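Local coordinates for D-methionine-binding lipoprotein MetQ (Escherichia coli, PDB 4YAH) that binds methionine as the solute-binding lipoprotein of an ATP-driven D-methionine permease, handing substrate to the transporter at the cell membrane, at residues Y112-Y117 against L198-T203; K119-L124 against D216-E221. All coordinates share one frame; numbering follows the deposited sequence.

Contact 1: residues Y112-Y117 against L198-T203; sequences YPIAGY and LAVINT. With MET (methionine), chain B.
I114 holds CG1 anti to its backbone N (chi1 -160°), which lays CG1 3.3 Å from I201 O; the extended second torsion carries CD1 on to V200 CG1, 3.8 Å away, the two side chains crossing at about a right angle. The same CD1 lies 3.9 Å from N202 ND2. An alanine at I114 would probably open a gap beside V200 and leave the N202 side chain less firmly backed. Y117 turns its ring back beside its own backbone N (chi1 -56°), and CD2 rests 3.8 Å from I201 CG1, with I201 O in plane at the ring edge. Y117 and A199 form an antiparallel hydrogen-bonded pair, Y117 N reaching A199 O at 2.7 Å and A199 N reaching Y117 O at 2.8 Å. One water takes a bond from T203 N and gives bonds to Y112 O and methionine OXT; another joins A115 N, Y117 OH, I201 O and T203 OG1. N202 ND2 donates almost straight (167°) to OXT at 2.8 Å. This is the ligand cleft of the periplasmic-binding-protein fold, where the passage from strand 196-201 into helix 203-206, with N202 at the N-cap position, meets the carboxylate.

Contact 2: residues K119-L124 against D216-E221; sequences KKIKSL and DGIFVE
I218 points its side chain at the loop 119-124 and touches all four residues from I121 to L124. Its CG1 lies anti to the carbonyl carbon (chi1 -61°) and the chain runs on extended, which brings CD1 to 3.8 Å from I121 O and 4.1 Å from I121 CG1. The two isoleucines cross at about a right angle, tip against flank. The other branch, CG2, faces the backbone, 4.2 Å from S123 CA, and also lies 4.4 Å from L124 CG. Next along the chain, F219 offers a ring edge: L124 CD2 sits near the ring plane, 4.0 Å from CE1. In L124 it is CD1 that stands anti to CA, and CD2, the other branch, meets the ring. The buried F219 side chain also touches L148 and L149 of helix 139-151 and, with I218, L198 of strand 196-201, which makes this inner side of the loop the more closely packed part of the contact.

The outer side is looser. The CB of K122 points away from 216-221, and this exposed residue meets I218 through its carbonyl oxygen, 4.1 Å from CG1. The CB of S123 points away too, and its OG is hydrogen-bonded to D125 N. K119 and K120 are exposed and make no contact with 216-221; K119 NZ forms a salt bridge to D192, and K120 NZ bonds to the carbonyls of D193 and I196.

No hydrogen bond crosses between the two segments. The loop is therefore held against I218 and F219, at the start of the weakly bonded strand about 219-220, by apolar side chains, with the carbonyl oxygens of I121 and K122 lying beside methyl and methylene groups of I218.

Contacts 1 and 2 have their centres about 9 Å apart and both reach the same mixed sheet, contact 2 through strand 219-220; strand 115-117 runs between 196-201 and 219-220. Contact 1 joins it to one neighbour; on the other side I114 O lies 2.9 Å from E221 N and G116 O 2.9 Å from I218 N, both probable hydrogen bonds. A115 CB also packs 3.3 Å from F219 O. Contact 1 supplies Y112 and N202 to the methionine pocket, whereas contact 2 is at the surface, with the F219 side chain about 13 Å from the ligand. E221, in segment 216-221 but not touching the loop, forms a salt bridge with R144, which is hydrogen-bonded to the methionine.

Contact 1: residues Y112-Y117 against L198-T203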
ATOM      1  N   TYR A 112      -2.237  -4.949  -4.087  1.00 17.72           N
ATOM      2  CA  TYR A 112      -2.485  -5.495  -2.752  1.00 18.04           C
ATOM      3  C   TYR A 112      -3.911  -5.141  -2.360  1.00 16.91           C
ATOM      4  O   TYR A 112      -4.139  -4.106  -1.735  1.00 16.73           O
ATOM      5  CB  TYR A 112      -1.504  -4.920  -1.741  1.00 16.70           C
ATOM      6  CG  TYR A 112      -0.063  -5.311  -1.936  1.00 17.45           C
ATOM      7  CD1 TYR A 112       0.362  -6.607  -1.688  1.00 18.92           C
ATOM      8  CD2 TYR A 112       0.875  -4.372  -2.321  1.00 19.31           C
ATOM      9  CE1 TYR A 112       1.696  -6.962  -1.833  1.00 20.57           C
ATOM     10  CE2 TYR A 112       2.216  -4.715  -2.466  1.00 17.22           C
ATOM     11  CZ  TYR A 112       2.610  -6.015  -2.225  1.00 18.11           C
ATOM     12  OH  TYR A 112       3.920  -6.375  -2.355  1.00 22.21           O
ATOM     13  N   PRO A 113      -4.888  -5.967  -2.772  1.00 15.87           N
ATOM     14  CA  PRO A 113      -6.277  -5.569  -2.515  1.00 17.24           C
ATOM     15  C   PRO A 113      -6.505  -5.358  -1.021  1.00 15.23           C
ATOM     16  O   PRO A 113      -6.115  -6.183  -0.201  1.00 19.39           O
ATOM     17  CB  PRO A 113      -7.091  -6.739  -3.079  1.00 17.88           C
ATOM     18  CG  PRO A 113      -6.191  -7.322  -4.172  1.00 19.64           C
ATOM     19  CD  PRO A 113      -4.809  -7.219  -3.539  1.00 19.02           C
ATOM     20  N   ILE A 114      -7.072  -4.213  -0.682  1.00 15.60           N
ATOM     21  CA  ILE A 114      -7.151  -3.800   0.705  1.00 17.62           C
ATOM     22  C   ILE A 114      -8.399  -4.393   1.357  1.00 19.69           C
ATOM     23  O   ILE A 114      -9.407  -4.634   0.693  1.00 16.35           O
ATOM     24  CB  ILE A 114      -7.144  -2.269   0.822  1.00 15.32           C
ATOM     25  CG1 ILE A 114      -6.725  -1.840   2.222  1.00 16.87           C
ATOM     26  CG2 ILE A 114      -8.475  -1.669   0.377  1.00 16.61           C
ATOM     27  CD1 ILE A 114      -6.423  -0.345   2.309  1.00 18.54           C
ATOM     28  N   ALA A 115      -8.308  -4.629   2.661  1.00 14.65           N
ATOM     29  CA  ALA A 115      -9.391  -5.289   3.389  1.00 14.28           C
ATOM     30  C   ALA A 115      -9.772  -4.542   4.657  1.00 17.29           C
ATOM     31  O   ALA A 115      -9.015  -3.721   5.172  1.00 15.49           O
ATOM     32  CB  ALA A 115      -8.999  -6.707   3.719  1.00 16.46           C
ATOM     33  N   GLY A 116     -10.987  -4.819   5.118  1.00 16.05           N
ATOM     34  CA  GLY A 116     -11.464  -4.371   6.416  1.00 19.40           C
ATOM     35  C   GLY A 116     -11.279  -5.490   7.430  1.00 19.94           C
ATOM     36  O   GLY A 116     -11.522  -6.658   7.122  1.00 17.58           O
ATOM     37  N   TYR A 117     -10.824  -5.124   8.622  1.00 16.04           N
ATOM     38  CA  TYR A 117     -10.489  -6.073   9.681  1.00 16.47           C
ATOM     39  C   TYR A 117     -11.120  -5.652  10.983  1.00 17.27           C
ATOM     40  O   TYR A 117     -11.424  -4.481  11.173  1.00 16.47           O
ATOM     41  CB  TYR A 117      -8.974  -6.172   9.904  1.00 16.32           C
ATOM     42  CG  TYR A 117      -8.149  -6.535   8.693  1.00 15.24           C
ATOM     43  CD1 TYR A 117      -7.846  -7.854   8.402  1.00 19.14           C
ATOM     44  CD2 TYR A 117      -7.657  -5.548   7.838  1.00 17.03           C
ATOM     45  CE1 TYR A 117      -7.073  -8.189   7.292  1.00 20.50           C
ATOM     46  CE2 TYR A 117      -6.887  -5.866   6.730  1.00 17.55           C
ATOM     47  CZ  TYR A 117      -6.596  -7.185   6.458  1.00 17.00           C
ATOM     48  OH  TYR A 117      -5.828  -7.528   5.366  1.00 19.07           O
ATOM     49  N   LEU A 198     -13.893  -1.625  13.518  1.00 15.58           N
ATOM     50  CA  LEU A 198     -13.579  -1.998  12.156  1.00 16.02           C
ATOM     51  C   LEU A 198     -12.459  -1.083  11.683  1.00 15.65           C
ATOM     52  O   LEU A 198     -12.459   0.100  12.007  1.00 16.44           O
ATOM     53  CB  LEU A 198     -14.830  -1.859  11.282  1.00 19.80           C
ATOM     54  CG  LEU A 198     -14.765  -2.231   9.807  1.00 23.28           C
ATOM     55  CD1 LEU A 198     -14.520  -3.715   9.630  1.00 24.98           C
ATOM     56  CD2 LEU A 198     -16.085  -1.818   9.142  1.00 21.85           C
ATOM     57  N   ALA A 199     -11.503  -1.647  10.954  1.00 16.91           N
ATOM     58  CA  ALA A 199     -10.417  -0.854  10.361  1.00 15.53           C
ATOM     59  C   ALA A 199     -10.110  -1.316   8.942  1.00 17.08           C
ATOM     60  O   ALA A 199      -9.968  -2.512   8.691  1.00 16.82           O
ATOM     61  CB  ALA A 199      -9.156  -0.943  11.209  1.00 17.77           C
ATOM     62  N   VAL A 200      -9.968  -0.360   8.031  1.00 17.34           N
ATOM     63  CA  VAL A 200      -9.491  -0.652   6.683  1.00 14.94           C
ATOM     64  C   VAL A 200      -7.985  -0.412   6.702  1.00 15.25           C
ATOM     65  O   VAL A 200      -7.543   0.699   6.963  1.00 17.95           O
ATOM     66  CB  VAL A 200     -10.173   0.217   5.621  1.00 19.44           C
ATOM     67  CG1 VAL A 200      -9.635  -0.104   4.248  1.00 16.94           C
ATOM     68  CG2 VAL A 200     -11.670  -0.021   5.644  1.00 19.05           C
ATOM     69  N   ILE A 201      -7.223  -1.468   6.450  1.00 14.28           N
ATOM     70  CA  ILE A 201      -5.784  -1.464   6.695  1.00 14.68           C
ATOM     71  C   ILE A 201      -5.014  -1.914   5.463  1.00 14.99           C
ATOM     72  O   ILE A 201      -5.275  -2.981   4.917  1.00 17.36           O
ATOM     73  CB  ILE A 201      -5.393  -2.399   7.859  1.00 16.62           C
ATOM     74  CG1 ILE A 201      -6.313  -2.170   9.059  1.00 15.46           C
ATOM     75  CG2 ILE A 201      -3.946  -2.186   8.244  1.00 17.11           C
ATOM     76  CD1 ILE A 201      -5.987  -3.019  10.303  1.00 16.79           C
ATOM     77  N   ASN A 202      -4.052  -1.103   5.027  1.00 17.72           N
ATOM     78  CA  ASN A 202      -3.169  -1.538   3.961  1.00 16.58           C
ATOM     79  C   ASN A 202      -2.505  -2.852   4.320  1.00 17.18           C
ATOM     80  O   ASN A 202      -2.038  -3.040   5.428  1.00 15.50           O
ATOM     81  CB  ASN A 202      -2.075  -0.504   3.678  1.00 16.85           C
ATOM     82  CG  ASN A 202      -2.628   0.866   3.360  1.00 19.06           C
ATOM     83  OD1 ASN A 202      -2.864   1.677   4.258  1.00 17.87           O
ATOM     84  ND2 ASN A 202      -2.823   1.145   2.072  1.00 20.04           N
ATOM     85  N   THR A 203      -2.409  -3.743   3.352  1.00 17.25           N
ATOM     86  CA  THR A 203      -1.799  -5.033   3.599  1.00 17.56           C
ATOM     87  C   THR A 203      -0.353  -4.906   4.070  1.00 17.89           C
ATOM     88  O   THR A 203       0.110  -5.770   4.806  1.00 17.56           O
ATOM     89  CB  THR A 203      -1.901  -5.895   2.352  1.00 22.25           C
ATOM     90  OG1 THR A 203      -3.279  -5.961   1.974  1.00 18.70           O
ATOM     91  CG2 THR A 203      -1.392  -7.296   2.606  1.00 21.36           C
TER
HETATM   92  N   MET B 301       1.178  -1.127  -0.323  1.00 16.33           N
HETATM   93  CA  MET B 301       0.150  -0.099  -0.158  1.00 16.55           C
HETATM   94  C   MET B 301      -1.136  -0.573  -0.792  1.00 17.10           C
HETATM   95  O   MET B 301      -1.094  -1.016  -1.945  1.00 17.75           O
HETATM   96  CB  MET B 301       0.590   1.221  -0.796  1.00 18.12           C
HETATM   97  CG  MET B 301      -0.331   2.398  -0.511  1.00 15.74           C
HETATM   98  SD  MET B 301       0.193   3.945  -1.279  1.00 15.65           S
HETATM   99  CE  MET B 301       1.578   4.377  -0.226  1.00 16.05           C
HETATM  100  OXT MET B 301      -2.212  -0.490  -0.168  1.00 18.27           O
HETATM  101  O   HOH W   1      -3.241  -2.877   0.638  1.00 17.27           O
HETATM  102  O   HOH W   2      -3.661  -7.421  -0.104  1.00 18.88           O
HETATM  103  O   HOH W   3      -5.389  -5.420   3.752  1.00 16.28           O

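Contact 2: residues K119-L124 against D216-E221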
ATOM      1  N   LYS A 119     -11.133  -6.874  15.477  1.00 18.83           N
ATOM      2  CA  LYS A 119     -10.924  -7.798  16.596  1.00 18.63           C
ATOM      3  C   LYS A 119     -12.165  -7.831  17.503  1.00 22.66           C
ATOM      4  O   LYS A 119     -12.158  -8.478  18.558  1.00 23.89           O
ATOM      5  CB  LYS A 119      -9.657  -7.414  17.369  1.00 20.32           C
ATOM      6  CG  LYS A 119      -8.400  -7.630  16.539  1.00 19.19           C
ATOM      7  CD  LYS A 119      -7.109  -7.223  17.258  1.00 19.86           C
ATOM      8  CE  LYS A 119      -6.719  -8.241  18.295  1.00 25.82           C
ATOM      9  NZ  LYS A 119      -5.377  -7.902  18.830  1.00 21.34           N
ATOM     10  N   LYS A 120     -13.239  -7.166  17.079  1.00 16.14           N
ATOM     11  CA  LYS A 120     -14.491  -7.111  17.858  1.00 15.92           C
ATOM     12  C   LYS A 120     -15.676  -7.821  17.206  1.00 16.75           C
ATOM     13  O   LYS A 120     -16.558  -8.311  17.922  1.00 20.37           O
ATOM     14  CB  LYS A 120     -14.875  -5.664  18.139  1.00 20.18           C
ATOM     15  CG  LYS A 120     -13.829  -4.978  19.023  1.00 19.27           C
ATOM     16  CD  LYS A 120     -14.169  -3.539  19.311  1.00 18.87           C
ATOM     17  CE  LYS A 120     -13.124  -2.887  20.179  1.00 19.16           C
ATOM     18  NZ  LYS A 120     -11.794  -2.923  19.521  1.00 19.81           N
ATOM     19  N   ILE A 121     -15.698  -7.866  15.876  1.00 17.77           N
ATOM     20  CA  ILE A 121     -16.784  -8.476  15.106  1.00 19.68           C
ATOM     21  C   ILE A 121     -16.239  -9.373  13.998  1.00 23.31           C
ATOM     22  O   ILE A 121     -15.083  -9.236  13.582  1.00 21.46           O
ATOM     23  CB  ILE A 121     -17.715  -7.408  14.485  1.00 19.16           C
ATOM     24  CG1 ILE A 121     -17.011  -6.584  13.389  1.00 20.73           C
ATOM     25  CG2 ILE A 121     -18.260  -6.504  15.569  1.00 19.49           C
ATOM     26  CD1 ILE A 121     -17.910  -5.592  12.674  1.00 21.14           C
ATOM     27  N   LYS A 122     -17.081 -10.293  13.530  1.00 23.38           N
ATOM     28  CA  LYS A 122     -16.716 -11.218  12.465  1.00 25.46           C
ATOM     29  C   LYS A 122     -17.497 -10.922  11.190  1.00 23.87           C
ATOM     30  O   LYS A 122     -17.184 -11.446  10.132  1.00 25.72           O
ATOM     31  CB  LYS A 122     -16.967 -12.663  12.896  1.00 34.80           C
ATOM     32  CG  LYS A 122     -15.806 -13.320  13.650  1.00 39.74           C
ATOM     33  CD  LYS A 122     -16.190 -13.750  15.060  1.00 49.23           C
ATOM     34  CE  LYS A 122     -17.374 -14.716  15.086  1.00 68.34           C
ATOM     35  NZ  LYS A 122     -17.580 -15.334  16.433  1.00 69.04           N
ATOM     36  N   SER A 123     -18.529 -10.094  11.311  1.00 20.01           N
ATOM     37  CA  SER A 123     -19.422  -9.817  10.192  1.00 22.48           C
ATOM     38  C   SER A 123     -20.050  -8.448  10.340  1.00 19.18           C
ATOM     39  O   SER A 123     -20.203  -7.945  11.464  1.00 20.62           O
ATOM     40  CB  SER A 123     -20.517 -10.889  10.120  1.00 34.53           C
ATOM     41  OG  SER A 123     -21.727 -10.348   9.640  1.00 36.69           O
ATOM     42  N   LEU A 124     -20.465  -7.861   9.225  1.00 18.78           N
ATOM     43  CA  LEU A 124     -21.119  -6.562   9.272  1.00 19.34           C
ATOM     44  C   LEU A 124     -22.476  -6.664   9.961  1.00 23.16           C
ATOM     45  O   LEU A 124     -23.014  -5.656  10.402  1.00 18.77           O
ATOM     46  CB  LEU A 124     -21.273  -5.973   7.871  1.00 19.40           C
ATOM     47  CG  LEU A 124     -19.931  -5.631   7.200  1.00 22.51           C
ATOM     48  CD1 LEU A 124     -20.148  -4.999   5.833  1.00 28.22           C
ATOM     49  CD2 LEU A 124     -19.056  -4.729   8.091  1.00 21.84           C
ATOM     50  N   ASP A 216      -8.323 -13.142   7.138  1.00 21.31           N
ATOM     51  CA  ASP A 216      -8.833 -12.333   8.241  1.00 21.07           C
ATOM     52  C   ASP A 216      -9.777 -11.223   7.816  1.00 18.17           C
ATOM     53  O   ASP A 216     -10.492 -10.652   8.650  1.00 19.14           O
ATOM     54  CB  ASP A 216      -7.649 -11.754   9.001  1.00 21.50           C
ATOM     55  CG  ASP A 216      -6.670 -12.821   9.418  1.00 25.80           C
ATOM     56  OD1 ASP A 216      -6.991 -13.565  10.379  1.00 25.17           O
ATOM     57  OD2 ASP A 216      -5.599 -12.934   8.780  1.00 23.87           O
ATOM     58  N   GLY A 217      -9.823 -10.936   6.517  1.00 17.80           N
ATOM     59  CA  GLY A 217     -10.654  -9.857   6.024  1.00 19.28           C
ATOM     60  C   GLY A 217     -12.136 -10.137   6.165  1.00 20.65           C
ATOM     61  O   GLY A 217     -12.606 -11.218   5.837  1.00 26.04           O
ATOM     62  N   ILE A 218     -12.866  -9.161   6.683  1.00 16.69           N
ATOM     63  CA  ILE A 218     -14.323  -9.220   6.690  1.00 17.79           C
ATOM     64  C   ILE A 218     -14.883  -8.873   5.309  1.00 20.86           C
ATOM     65  O   ILE A 218     -15.939  -9.354   4.910  1.00 20.58           O
ATOM     66  CB  ILE A 218     -14.885  -8.272   7.718  1.00 19.07           C
ATOM     67  CG1 ILE A 218     -14.393  -8.671   9.115  1.00 25.05           C
ATOM     68  CG2 ILE A 218     -16.412  -8.277   7.683  1.00 22.61           C
ATOM     69  CD1 ILE A 218     -14.788  -7.702  10.167  1.00 27.58           C
ATOM     70  N   PHE A 219     -14.180  -7.999   4.601  1.00 18.39           N
ATOM     71  CA  PHE A 219     -14.505  -7.683   3.219  1.00 15.67           C
ATOM     72  C   PHE A 219     -13.213  -7.219   2.585  1.00 16.88           C
ATOM     73  O   PHE A 219     -12.314  -6.782   3.295  1.00 16.17           O
ATOM     74  CB  PHE A 219     -15.596  -6.620   3.101  1.00 15.75           C
ATOM     75  CG  PHE A 219     -15.356  -5.393   3.932  1.00 18.59           C
ATOM     76  CD1 PHE A 219     -15.974  -5.235   5.165  1.00 19.41           C
ATOM     77  CD2 PHE A 219     -14.507  -4.394   3.485  1.00 19.99           C
ATOM     78  CE1 PHE A 219     -15.752  -4.101   5.926  1.00 19.84           C
ATOM     79  CE2 PHE A 219     -14.286  -3.264   4.242  1.00 18.60           C
ATOM     80  CZ  PHE A 219     -14.915  -3.110   5.457  1.00 19.37           C
ATOM     81  N   VAL A 220     -13.143  -7.350   1.268  1.00 17.24           N
ATOM     82  CA  VAL A 220     -11.918  -7.109   0.518  1.00 17.02           C
ATOM     83  C   VAL A 220     -12.259  -6.434  -0.799  1.00 19.17           C
ATOM     84  O   VAL A 220     -13.246  -6.760  -1.454  1.00 17.72           O
ATOM     85  CB  VAL A 220     -11.158  -8.427   0.237  1.00 16.74           C
ATOM     86  CG1 VAL A 220      -9.767  -8.127  -0.345  1.00 19.54           C
ATOM     87  CG2 VAL A 220     -11.054  -9.250   1.490  1.00 24.90           C
ATOM     88  N   GLU A 221     -11.441  -5.458  -1.141  1.00 17.61           N
ATOM     89  CA  GLU A 221     -11.440  -4.799  -2.435  1.00 15.87           C
ATOM     90  C   GLU A 221     -11.276  -5.787  -3.594  1.00 17.27           C
ATOM     91  O   GLU A 221     -10.586  -6.795  -3.426  1.00 18.78           O
ATOM     92  CB  GLU A 221     -10.301  -3.790  -2.406  1.00 17.49           C
ATOM     93  CG  GLU A 221     -10.212  -2.786  -3.523  1.00 20.37           C
ATOM     94  CD  GLU A 221      -8.988  -1.894  -3.313  1.00 17.67           C
ATOM     95  OE1 GLU A 221      -7.866  -2.452  -3.255  1.00 19.20           O
ATOM     96  OE2 GLU A 221      -9.154  -0.661  -3.166  1.00 19.86           O
TER